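Serine/threonine-protein kinase-like protein ACR4 (Arabidopsis thaliana, PDB 7A0J) acts as a plasma-membrane receptor kinase that pairs with the peptide CLE40 to control formative cell divisions in root meristems, and is represented here by its extracellular beta-propeller. Local coordinates at residues T42-F48 / P68-G72; T86-L92 / G103-P107; D226-K230 / V254-F258; A243-K247 / F272-A276. All blocks are in the same frame, centred on the assembly; numbering follows the deposited sequence.

Contact 1 of 4, residues T42-F48 / P68-G72. With EDO (1,2-ethanediol), chain G.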
loop_
_atom_site.group_PDB
_atom_site.type_symbol
_atom_site.label_atom_id
_atom_site.label_comp_id
_atom_site.label_asym_id
_atom_site.label_seq_id
_atom_site.Cartn_x
_atom_site.Cartn_y
_atom_site.Cartn_z
ATOM N N THR A 42 -10.534 -2.726 15.392
ATOM C CA THR A 42 -10.996 -1.856 14.276
ATOM C C THR A 42 -11.891 -0.754 14.838
ATOM O O THR A 42 -12.902 -1.045 15.472
ATOM C CB THR A 42 -11.730 -2.649 13.187
ATOM O OG1 THR A 42 -10.857 -3.672 12.707
ATOM C CG2 THR A 42 -12.170 -1.775 12.033
ATOM N N PRO A 43 -11.548 0.539 14.632
ATOM C CA PRO A 43 -12.424 1.638 15.037
ATOM C C PRO A 43 -13.760 1.589 14.282
ATOM O O PRO A 43 -13.740 1.491 13.066
ATOM C CB PRO A 43 -11.644 2.909 14.667
ATOM C CG PRO A 43 -10.212 2.451 14.477
ATOM C CD PRO A 43 -10.306 1.016 14.004
ATOM N N GLY A 44 -14.875 1.652 15.013
ATOM C CA GLY A 44 -16.239 1.600 14.451
ATOM C C GLY A 44 -16.729 2.967 13.996
ATOM O O GLY A 44 -17.686 3.006 13.195
ATOM N N HIS A 45 -16.104 4.047 14.483
ATOM C CA HIS A 45 -16.603 5.443 14.355
ATOM C C HIS A 45 -15.549 6.388 13.755
ATOM O O HIS A 45 -15.965 7.441 13.232
ATOM C CB HIS A 45 -17.106 5.938 15.717
ATOM C CG HIS A 45 -18.127 5.044 16.340
ATOM N ND1 HIS A 45 -19.479 5.181 16.094
ATOM C CD2 HIS A 45 -18.001 4.000 17.188
ATOM C CE1 HIS A 45 -20.144 4.264 16.767
ATOM N NE2 HIS A 45 -19.260 3.525 17.447
ATOM N N LEU A 46 -14.252 6.064 13.832
ATOM C CA LEU A 46 -13.167 6.895 13.236
ATOM C C LEU A 46 -13.229 6.775 11.710
ATOM O O LEU A 46 -13.287 5.636 11.208
ATOM C CB LEU A 46 -11.796 6.448 13.758
ATOM C CG LEU A 46 -11.497 6.743 15.228
ATOM C CD1 LEU A 46 -10.071 6.340 15.572
ATOM C CD2 LEU A 46 -11.723 8.210 15.559
ATOM N N GLN A 47 -13.214 7.911 11.007
ATOM C CA GLN A 47 -13.270 7.980 9.524
ATOM C C GLN A 47 -11.841 8.056 8.974
ATOM O O GLN A 47 -10.985 8.691 9.623
ATOM C CB GLN A 47 -14.128 9.164 9.081
ATOM C CG GLN A 47 -15.597 9.001 9.445
ATOM C CD GLN A 47 -16.371 10.289 9.333
ATOM O OE1 GLN A 47 -17.275 10.423 8.512
ATOM N NE2 GLN A 47 -16.015 11.255 10.164
ATOM N N PHE A 48 -11.606 7.404 7.832
ATOM C CA PHE A 48 -10.289 7.301 7.153
ATOM C C PHE A 48 -10.448 7.660 5.674
ATOM O O PHE A 48 -11.527 7.414 5.102
ATOM C CB PHE A 48 -9.716 5.891 7.307
ATOM C CG PHE A 48 -9.431 5.484 8.730
ATOM C CD1 PHE A 48 -10.409 4.878 9.505
ATOM C CD2 PHE A 48 -8.186 5.712 9.296
ATOM C CE1 PHE A 48 -10.144 4.504 10.813
ATOM C CE2 PHE A 48 -7.923 5.337 10.605
ATOM C CZ PHE A 48 -8.903 4.736 11.362
ATOM N N PRO A 68 -1.608 9.562 10.865
ATOM C CA PRO A 68 -1.642 8.102 10.826
ATOM C C PRO A 68 -2.235 7.546 12.129
ATOM O O PRO A 68 -2.003 8.125 13.176
ATOM C CB PRO A 68 -0.179 7.668 10.639
ATOM C CG PRO A 68 0.654 8.889 10.988
ATOM C CD PRO A 68 -0.241 10.099 10.817
ATOM N N TYR A 69 -3.012 6.466 12.023
ATOM C CA TYR A 69 -3.630 5.741 13.164
ATOM C C TYR A 69 -3.605 4.240 12.866
ATOM O O TYR A 69 -4.282 3.808 11.909
ATOM C CB TYR A 69 -5.058 6.229 13.414
ATOM C CG TYR A 69 -5.691 5.683 14.669
ATOM C CD1 TYR A 69 -5.502 6.309 15.892
ATOM C CD2 TYR A 69 -6.469 4.536 14.643
ATOM C CE1 TYR A 69 -6.075 5.816 17.054
ATOM C CE2 TYR A 69 -7.052 4.030 15.795
ATOM C CZ TYR A 69 -6.854 4.673 17.006
ATOM O OH TYR A 69 -7.423 4.191 18.148
ATOM N N CYS A 70 -2.833 3.485 13.652
ATOM C CA CYS A 70 -2.640 2.020 13.496
ATOM C C CYS A 70 -3.377 1.274 14.613
ATOM O O CYS A 70 -3.477 1.812 15.732
ATOM C CB CYS A 70 -1.161 1.656 13.502
ATOM S SG CYS A 70 -0.195 2.574 12.275
ATOM N N TRP A 71 -3.879 0.077 14.303
ATOM C CA TRP A 71 -4.481 -0.858 15.289
ATOM C C TRP A 71 -4.030 -2.288 14.976
ATOM O O TRP A 71 -3.630 -2.556 13.820
ATOM C CB TRP A 71 -6.006 -0.706 15.334
ATOM C CG TRP A 71 -6.733 -1.045 14.068
ATOM C CD1 TRP A 71 -7.372 -2.215 13.785
ATOM C CD2 TRP A 71 -6.958 -0.185 12.938
ATOM N NE1 TRP A 71 -7.960 -2.154 12.552
ATOM C CE2 TRP A 71 -7.722 -0.921 12.007
ATOM C CE3 TRP A 71 -6.580 1.125 12.614
ATOM C CZ2 TRP A 71 -8.109 -0.391 10.777
ATOM C CZ3 TRP A 71 -6.968 1.649 11.401
ATOM C CH2 TRP A 71 -7.719 0.899 10.496
ATOM N N GLY A 72 -4.076 -3.154 15.989
ATOM C CA GLY A 72 -3.464 -4.493 15.982
ATOM C C GLY A 72 -2.477 -4.630 17.126
ATOM O O GLY A 72 -2.694 -3.991 18.174
HETATM C C1 EDO G . -10.694 2.714 19.284
HETATM O O1 EDO G . -10.571 4.096 19.024
HETATM C C2 EDO G . -10.162 1.864 18.190
HETATM O O2 EDO G . -8.781 2.050 17.945
#
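The irregular loop 42-48 approaches strand 68-72 at its two ends and bows away between them, CA atoms lying 6.7 Å apart at Thr-42 and Trp-71 and 9.1 Å at Phe-48 and Tyr-69. The backbones are too far apart to pair. In this propeller of repeated beta-sheet blades, the loop leads from repeat 1 into the first strand of repeat 2 and packs on the last strand of that sheet. Tyr-69 and Trp-71 point toward it, while Cys-70 between them points away to its disulfide with Cys-59. Trp-71 offers one face to the loop: Thr-42 CA sits 3.9 Å from the five-membered ring centroid and Pro-43 CD 3.8 Å from that of the six-membered ring, two CH-pi contacts. Phe-48 meets this tryptophan obliquely, CZ to CZ3 3.6 Å. The Thr-42 hydroxyl turns back to Ile-38 O. Farther out, Leu-46 CD1 rests 4.0 Å above the Tyr-69 ring centroid, and Tyr-69 OH hydrogen-bonds O2 of a 1,2-ethanediol, probably from the crystallisation liquor, at 2.5 Å.

Contact 2 of 4, residues T86-L92 / G103-P107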
loop_
_atom_site.group_PDB
_atom_site.type_symbol
_atom_site.label_atom_id
_atom_site.label_comp_id
_atom_site.label_asym_id
_atom_site.label_seq_id
_atom_site.Cartn_x
_atom_site.Cartn_y
_atom_site.Cartn_z
ATOM N N THR A 86 4.634 15.433 16.122
ATOM C CA THR A 86 4.435 16.886 16.360
ATOM C C THR A 86 2.929 17.139 16.487
ATOM O O THR A 86 2.183 16.677 15.601
ATOM C CB THR A 86 5.092 17.722 15.254
ATOM O OG1 THR A 86 6.495 17.459 15.297
ATOM C CG2 THR A 86 4.848 19.208 15.397
ATOM N N LYS A 87 2.506 17.819 17.557
ATOM C CA LYS A 87 1.085 18.177 17.820
ATOM C C LYS A 87 0.560 19.015 16.647
ATOM O O LYS A 87 1.226 20.004 16.289
ATOM C CB LYS A 87 0.957 18.937 19.143
ATOM C CG LYS A 87 -0.470 19.228 19.586
ATOM C CD LYS A 87 -0.566 19.826 20.973
ATOM C CE LYS A 87 -1.937 20.391 21.276
ATOM N NZ LYS A 87 -2.143 20.595 22.731
ATOM N N GLY A 88 -0.572 18.611 16.062
ATOM C CA GLY A 88 -1.248 19.330 14.963
ATOM C C GLY A 88 -0.669 19.011 13.591
ATOM O O GLY A 88 -1.165 19.592 12.606
ATOM N N ALA A 89 0.331 18.125 13.511
ATOM C CA ALA A 89 0.973 17.691 12.246
ATOM C C ALA A 89 -0.058 16.963 11.377
ATOM O O ALA A 89 -0.787 16.108 11.917
ATOM C CB ALA A 89 2.163 16.808 12.534
ATOM N N GLU A 90 -0.114 17.304 10.086
ATOM C CA GLU A 90 -1.035 16.702 9.084
ATOM C C GLU A 90 -0.217 15.957 8.025
ATOM O O GLU A 90 0.931 16.369 7.760
ATOM C CB GLU A 90 -1.895 17.782 8.430
ATOM C CG GLU A 90 -2.728 18.572 9.419
ATOM C CD GLU A 90 -3.689 19.550 8.769
ATOM O OE1 GLU A 90 -3.668 20.734 9.148
ATOM O OE2 GLU A 90 -4.455 19.122 7.884
ATOM N N TYR A 91 -0.803 14.907 7.444
ATOM C CA TYR A 91 -0.166 14.005 6.450
ATOM C C TYR A 91 -1.101 13.834 5.249
ATOM O O TYR A 91 -2.335 13.856 5.432
ATOM C CB TYR A 91 0.200 12.675 7.116
ATOM C CG TYR A 91 1.298 12.797 8.141
ATOM C CD1 TYR A 91 1.026 13.204 9.437
ATOM C CD2 TYR A 91 2.620 12.542 7.808
ATOM C CE1 TYR A 91 2.033 13.341 10.380
ATOM C CE2 TYR A 91 3.639 12.672 8.737
ATOM C CZ TYR A 91 3.345 13.072 10.029
ATOM O OH TYR A 91 4.341 13.202 10.954
ATOM N N LEU A 92 -0.517 13.690 4.055
ATOM C CA LEU A 92 -1.244 13.519 2.767
ATOM C C LEU A 92 -1.421 12.025 2.472
ATOM O O LEU A 92 -2.475 11.657 1.918
ATOM C CB LEU A 92 -0.452 14.206 1.650
ATOM C CG LEU A 92 -0.235 15.708 1.820
ATOM C CD1 LEU A 92 0.678 16.251 0.731
ATOM C CD2 LEU A 92 -1.562 16.453 1.824
ATOM N N GLY A 103 4.860 8.400 6.576
ATOM C CA GLY A 103 3.822 9.414 6.313
ATOM C C GLY A 103 4.377 10.579 5.512
ATOM O O GLY A 103 5.432 11.114 5.906
ATOM N N LEU A 104 3.701 10.953 4.423
ATOM C CA LEU A 104 4.028 12.160 3.618
ATOM C C LEU A 104 3.483 13.391 4.352
ATOM O O LEU A 104 2.258 13.622 4.296
ATOM C CB LEU A 104 3.429 12.015 2.215
ATOM C CG LEU A 104 3.841 13.085 1.207
ATOM C CD1 LEU A 104 5.352 13.108 1.021
ATOM C CD2 LEU A 104 3.145 12.864 -0.127
ATOM N N ARG A 105 4.366 14.126 5.039
ATOM C CA ARG A 105 4.026 15.283 5.912
ATOM C C ARG A 105 3.496 16.432 5.046
ATOM O O ARG A 105 4.200 16.826 4.104
ATOM C CB ARG A 105 5.261 15.707 6.715
ATOM C CG ARG A 105 5.047 16.886 7.654
ATOM C CD ARG A 105 4.447 16.491 8.990
ATOM N NE ARG A 105 4.679 17.518 10.001
ATOM C CZ ARG A 105 3.982 18.647 10.124
ATOM N NH1 ARG A 105 4.287 19.505 11.085
ATOM N NH2 ARG A 105 2.986 18.921 9.296
ATOM N N LYS A 106 2.301 16.937 5.363
ATOM C CA LYS A 106 1.656 18.087 4.676
ATOM C C LYS A 106 2.372 19.371 5.087
ATOM O O LYS A 106 2.489 19.654 6.279
ATOM C CB LYS A 106 0.167 18.142 5.030
ATOM C CG LYS A 106 -0.639 19.217 4.312
ATOM C CD LYS A 106 -2.106 19.207 4.675
ATOM C CE LYS A 106 -2.910 20.241 3.915
ATOM N NZ LYS A 106 -4.353 20.157 4.242
ATOM N N PRO A 107 2.878 20.187 4.131
ATOM C CA PRO A 107 3.557 21.440 4.465
ATOM C C PRO A 107 2.575 22.583 4.769
ATOM O O PRO A 107 1.460 22.508 4.278
ATOM C CB PRO A 107 4.375 21.726 3.197
ATOM C CG PRO A 107 3.527 21.155 2.078
ATOM C CD PRO A 107 2.828 19.949 2.679
#
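Arg-105 shows how a rotamer can carry a long side chain across its partner strand and onto the turn before it. With chi1 t and chi2 p, its CD lies over the Tyr-91 ring, 4.1 Å from the centroid in a CH-pi contact, and one guanidinium face rests on Ala-89, CZ to CB 3.5 Å. Tyr-91, in m, turns its ring edge to the backbone of Gly-103, where a CB would clash with Tyr-91 CD2. Lys-106 is instead stretched, all four chi angles t, with CG 3.8 Å from Leu-92 CD2 and NZ in a long, 3.8 Å salt bridge to Glu-90 OE2, itself hydrogen-bonded to His-66. The backbone is antiparallel: after a type II turn from Thr-86 to Ala-89, the hydrogen bonds Lys-106 N to Glu-90 O and Leu-92 N to Leu-104 O, both 2.8 Å, flank the non-hydrogen-bonded pair Tyr-91/Arg-105. At this open end of propeller hairpin 91-96/100-105, strand 120-127 continues the sheet beyond 100-105, and its Asp-124 receives a hydrogen bond from Tyr-91 OH.

Contact 3 of 4, residues D226-K230 / V254-F258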
loop_
_atom_site.group_PDB
_atom_site.type_symbol
_atom_site.label_atom_id
_atom_site.label_comp_id
_atom_site.label_asym_id
_atom_site.label_seq_id
_atom_site.Cartn_x
_atom_site.Cartn_y
_atom_site.Cartn_z
ATOM N N ASP A 226 7.367 -16.179 -13.503
ATOM C CA ASP A 226 6.458 -15.653 -14.558
ATOM C C ASP A 226 6.846 -14.207 -14.893
ATOM O O ASP A 226 7.102 -13.428 -13.952
ATOM C CB ASP A 226 4.987 -15.733 -14.131
ATOM C CG ASP A 226 4.414 -17.141 -14.102
ATOM O OD1 ASP A 226 5.110 -18.074 -14.551
ATOM O OD2 ASP A 226 3.268 -17.292 -13.632
ATOM N N LEU A 227 6.873 -13.872 -16.188
ATOM C CA LEU A 227 7.206 -12.518 -16.709
ATOM C C LEU A 227 5.971 -11.628 -16.595
ATOM O O LEU A 227 4.850 -12.115 -16.728
ATOM C CB LEU A 227 7.671 -12.629 -18.166
ATOM C CG LEU A 227 9.067 -13.214 -18.381
ATOM C CD1 LEU A 227 9.094 -14.710 -18.098
ATOM C CD2 LEU A 227 9.555 -12.935 -19.795
ATOM N N PRO A 228 6.124 -10.304 -16.348
ATOM C CA PRO A 228 4.974 -9.404 -16.231
ATOM C C PRO A 228 4.169 -9.316 -17.526
ATOM O O PRO A 228 4.706 -9.537 -18.607
ATOM C CB PRO A 228 5.586 -8.035 -15.892
ATOM C CG PRO A 228 6.991 -8.347 -15.414
ATOM C CD PRO A 228 7.401 -9.597 -16.164
ATOM N N PRO A 229 2.857 -8.989 -17.456
ATOM C CA PRO A 229 2.010 -8.925 -18.647
ATOM C C PRO A 229 2.306 -7.700 -19.525
ATOM O O PRO A 229 2.707 -6.681 -18.992
ATOM C CB PRO A 229 0.590 -8.852 -18.063
ATOM C CG PRO A 229 0.777 -8.173 -16.725
ATOM C CD PRO A 229 2.121 -8.661 -16.225
ATOM N N LYS A 230 2.098 -7.835 -20.840
ATOM C CA LYS A 230 2.329 -6.770 -21.857
ATOM C C LYS A 230 1.091 -5.869 -21.961
ATOM O O LYS A 230 1.236 -4.727 -22.438
ATOM C CB LYS A 230 2.652 -7.397 -23.217
ATOM N N VAL A 254 -4.403 -10.685 -12.997
ATOM C CA VAL A 254 -3.231 -11.482 -13.470
ATOM C C VAL A 254 -2.099 -11.281 -12.457
ATOM O O VAL A 254 -1.888 -10.128 -12.034
ATOM C CB VAL A 254 -2.810 -11.091 -14.903
ATOM C CG1 VAL A 254 -2.548 -9.599 -15.047
ATOM C CG2 VAL A 254 -1.610 -11.895 -15.382
ATOM N N CYS A 255 -1.429 -12.370 -12.067
ATOM C CA CYS A 255 -0.297 -12.379 -11.102
ATOM C C CYS A 255 0.935 -13.021 -11.749
ATOM O O CYS A 255 0.764 -13.852 -12.660
ATOM C CB CYS A 255 -0.670 -13.116 -9.821
ATOM S SG CYS A 255 -2.098 -12.394 -8.970
ATOM N N TRP A 256 2.124 -12.635 -11.285
ATOM C CA TRP A 256 3.437 -13.110 -11.796
ATOM C C TRP A 256 4.501 -12.936 -10.706
ATOM O O TRP A 256 4.284 -12.108 -9.801
ATOM C CB TRP A 256 3.807 -12.352 -13.079
ATOM C CG TRP A 256 4.049 -10.889 -12.863
ATOM C CD1 TRP A 256 5.249 -10.283 -12.630
ATOM C CD2 TRP A 256 3.062 -9.842 -12.845
ATOM N NE1 TRP A 256 5.079 -8.935 -12.472
ATOM C CE2 TRP A 256 3.749 -8.633 -12.599
ATOM C CE3 TRP A 256 1.672 -9.804 -13.011
ATOM C CZ2 TRP A 256 3.091 -7.407 -12.518
ATOM C CZ3 TRP A 256 1.024 -8.591 -12.933
ATOM C CH2 TRP A 256 1.726 -7.410 -12.688
ATOM N N GLY A 257 5.603 -13.687 -10.799
ATOM C CA GLY A 257 6.767 -13.579 -9.898
ATOM C C GLY A 257 7.366 -14.936 -9.573
ATOM O O GLY A 257 7.191 -15.869 -10.384
ATOM N N PHE A 258 8.057 -15.033 -8.433
ATOM C CA PHE A 258 8.715 -16.266 -7.923
ATOM C C PHE A 258 7.652 -17.217 -7.358
ATOM O O PHE A 258 7.748 -18.436 -7.601
#
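At the heart of this contact lies the indole of Trp-256, with two consecutive prolines laid across one of its faces. Pro-228 CA stands 3.6 Å from the centroid of the five-membered ring, only 5° off the normal, and Pro-229 CD stands 3.5 Å from that of the six-membered ring. Such CH-pi packing suits a Pro-Pro pair well: both residues are extended, with psi near 150°, so that successive parts of a nearly straight chain meet successive rings of the flat bicycle. Pro-229 also reaches beyond the indole, its CG touching Val-254 CG1 at 4.0 Å, and Pro-228 CG lies 3.8 Å from Trp-256 CD1. Farther out, the carbonyl O of Asp-226 comes within 3.6 Å of Trp-256 CB and the CB atoms of these two residues are 3.7 Å apart, while Leu-227 points away from the strand. The polar edge is a single backbone hydrogen bond, Asp-226 N to Gly-257 O at 3.1 Å, made by the first modelled residue after a gap in the chain. In the propeller, the segment 226-230 connects strand 202-206 of one blade to strand 233-238 of the next. It lies over an edge strand of that next sheet, 253-257, running roughly counter to it (138° apart), and its prolines also touch Val-202, while Trp-256 reaches Cys-204, so loop and indole together bridge adjacent blades.

Contact 4 of 4, residues A243-K247 / F272-A276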
loop_
_atom_site.group_PDB
_atom_site.type_symbol
_atom_site.label_atom_id
_atom_site.label_comp_id
_atom_site.label_asym_id
_atom_site.label_seq_id
_atom_site.Cartn_x
_atom_site.Cartn_y
_atom_site.Cartn_z
ATOM N N ALA A 243 3.853 -10.062 -7.838
ATOM C CA ALA A 243 2.976 -8.896 -8.094
ATOM C C ALA A 243 1.689 -9.384 -8.764
ATOM O O ALA A 243 1.712 -10.475 -9.366
ATOM C CB ALA A 243 3.695 -7.878 -8.946
ATOM N N CYS A 244 0.607 -8.615 -8.631
ATOM C CA CYS A 244 -0.689 -8.832 -9.326
ATOM C C CYS A 244 -1.178 -7.496 -9.884
ATOM O O CYS A 244 -0.797 -6.447 -9.331
ATOM C CB CYS A 244 -1.746 -9.421 -8.399
ATOM S SG CYS A 244 -1.293 -11.024 -7.688
ATOM N N GLY A 245 -1.986 -7.543 -10.943
ATOM C CA GLY A 245 -2.563 -6.349 -11.586
ATOM C C GLY A 245 -3.938 -6.628 -12.155
ATOM O O GLY A 245 -4.289 -7.815 -12.316
ATOM N N ILE A 246 -4.695 -5.565 -12.423
ATOM C CA ILE A 246 -6.007 -5.605 -13.130
ATOM C C ILE A 246 -5.774 -5.114 -14.563
ATOM O O ILE A 246 -5.298 -3.974 -14.716
ATOM C CB ILE A 246 -7.053 -4.758 -12.374
ATOM C CG1 ILE A 246 -7.293 -5.302 -10.962
ATOM C CG2 ILE A 246 -8.348 -4.651 -13.167
ATOM C CD1 ILE A 246 -8.180 -4.430 -10.099
ATOM N N LYS A 247 -6.071 -5.954 -15.562
ATOM C CA LYS A 247 -5.987 -5.606 -17.007
ATOM C C LYS A 247 -7.090 -4.592 -17.330
ATOM O O LYS A 247 -8.219 -4.789 -16.858
ATOM C CB LYS A 247 -6.134 -6.856 -17.879
ATOM C CG LYS A 247 -5.031 -7.894 -17.731
ATOM C CD LYS A 247 -5.223 -9.091 -18.637
ATOM C CE LYS A 247 -4.145 -10.142 -18.482
ATOM N NZ LYS A 247 -4.310 -11.238 -19.466
ATOM N N PHE A 272 -12.544 -7.519 -11.084
ATOM C CA PHE A 272 -12.306 -6.687 -9.875
ATOM C C PHE A 272 -12.153 -5.222 -10.293
ATOM O O PHE A 272 -11.712 -4.973 -11.434
ATOM C CB PHE A 272 -11.048 -7.148 -9.135
ATOM C CG PHE A 272 -11.064 -8.581 -8.667
ATOM C CD1 PHE A 272 -11.870 -8.975 -7.610
ATOM C CD2 PHE A 272 -10.258 -9.533 -9.273
ATOM C CE1 PHE A 272 -11.874 -10.291 -7.172
ATOM C CE2 PHE A 272 -10.264 -10.848 -8.834
ATOM C CZ PHE A 272 -11.070 -11.224 -7.785
ATOM N N TYR A 273 -12.499 -4.288 -9.400
ATOM C CA TYR A 273 -12.281 -2.830 -9.584
ATOM C C TYR A 273 -11.045 -2.381 -8.790
ATOM O O TYR A 273 -10.596 -1.242 -9.018
ATOM C CB TYR A 273 -13.547 -2.035 -9.238
ATOM C CG TYR A 273 -13.824 -1.806 -7.773
ATOM C CD1 TYR A 273 -13.156 -0.821 -7.060
ATOM C CD2 TYR A 273 -14.796 -2.537 -7.108
ATOM C CE1 TYR A 273 -13.418 -0.595 -5.718
ATOM C CE2 TYR A 273 -15.074 -2.320 -5.767
ATOM C CZ TYR A 273 -14.382 -1.346 -5.068
ATOM O OH TYR A 273 -14.649 -1.127 -3.746
ATOM N N ASP A 274 -10.507 -3.233 -7.908
ATOM C CA ASP A 274 -9.277 -2.934 -7.124
ATOM C C ASP A 274 -8.702 -4.221 -6.513
ATOM O O ASP A 274 -9.466 -5.192 -6.343
ATOM C CB ASP A 274 -9.558 -1.889 -6.040
ATOM C CG ASP A 274 -8.349 -1.054 -5.653
ATOM O OD1 ASP A 274 -7.239 -1.360 -6.134
ATOM O OD2 ASP A 274 -8.531 -0.095 -4.876
ATOM N N LEU A 275 -7.398 -4.215 -6.213
ATOM C CA LEU A 275 -6.659 -5.328 -5.555
ATOM C C LEU A 275 -5.914 -4.797 -4.328
ATOM O O LEU A 275 -5.615 -3.588 -4.288
ATOM C CB LEU A 275 -5.658 -5.947 -6.537
ATOM C CG LEU A 275 -6.240 -6.694 -7.735
ATOM C CD1 LEU A 275 -5.124 -7.275 -8.590
ATOM C CD2 LEU A 275 -7.202 -7.789 -7.296
ATOM N N ALA A 276 -5.632 -5.687 -3.373
ATOM C CA ALA A 276 -4.703 -5.483 -2.236
ATOM C C ALA A 276 -3.842 -6.740 -2.086
ATOM O O ALA A 276 -4.352 -7.841 -2.366
ATOM C CB ALA A 276 -5.474 -5.181 -0.975
#
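Neighbouring blades of a beta-propeller meet face to face through apolar side chains, and this buried contact is such a junction, between repeats 6 and 7. The middle strand of one three-stranded sheet, 242-247, faces the first strand of the next, 274-277. The short segments run almost exactly antiparallel, at 174°, yet their axes approach only to 7.3 Å. That is too wide for strand pairing, and no hydrogen bond crosses; side chains fill the gap. Ile-246 dominates. It points toward the second blade, where its CG1 packs on Leu-275 CG at 3.7 Å, and its CG2 lies 3.8 Å from Phe-272 O. Leu-275 points back across the gap, bringing CD1 to 3.8 Å from Gly-245 C and to 4.0 Å from Cys-244 CB. The ring of Phe-272 leads away from this interface, toward Leu-286 and Ala-253. Within its own sheet, Cys-244 is linked by a disulfide to Cys-255 on the adjoining strand 253-257. Asp-274 points away and its OD1 accepts a hydrogen bond from Leu-275 N at 2.9 Å, whereas its own backbone N lies 3.4 Å from Ile-246 CD1.

Along the chain, contact 1 closes before contact 2 opens, and both precede contacts 3 and 4, whose segments alternate. The first two lie on consecutive sheets, centres about 17 Å apart, and touch where Pro-68 CD meets Tyr-91 CD1 at 3.6 Å. Contacts 3 and 4, centres about 12 Å apart, share the sheet of strands 242-247 and 253-257, stitched by the Cys-244/Cys-255 disulfide. Contacts 1 and 3, centres about 34 Å apart on opposite sides of the chain's centre, repeat one solution: an incoming loop lays proline over the tryptophan of a Cys-Trp-Gly strand. Together they illustrate how a repeat protein holds its propeller together, inside blades, between consecutive blades and along the connecting loops.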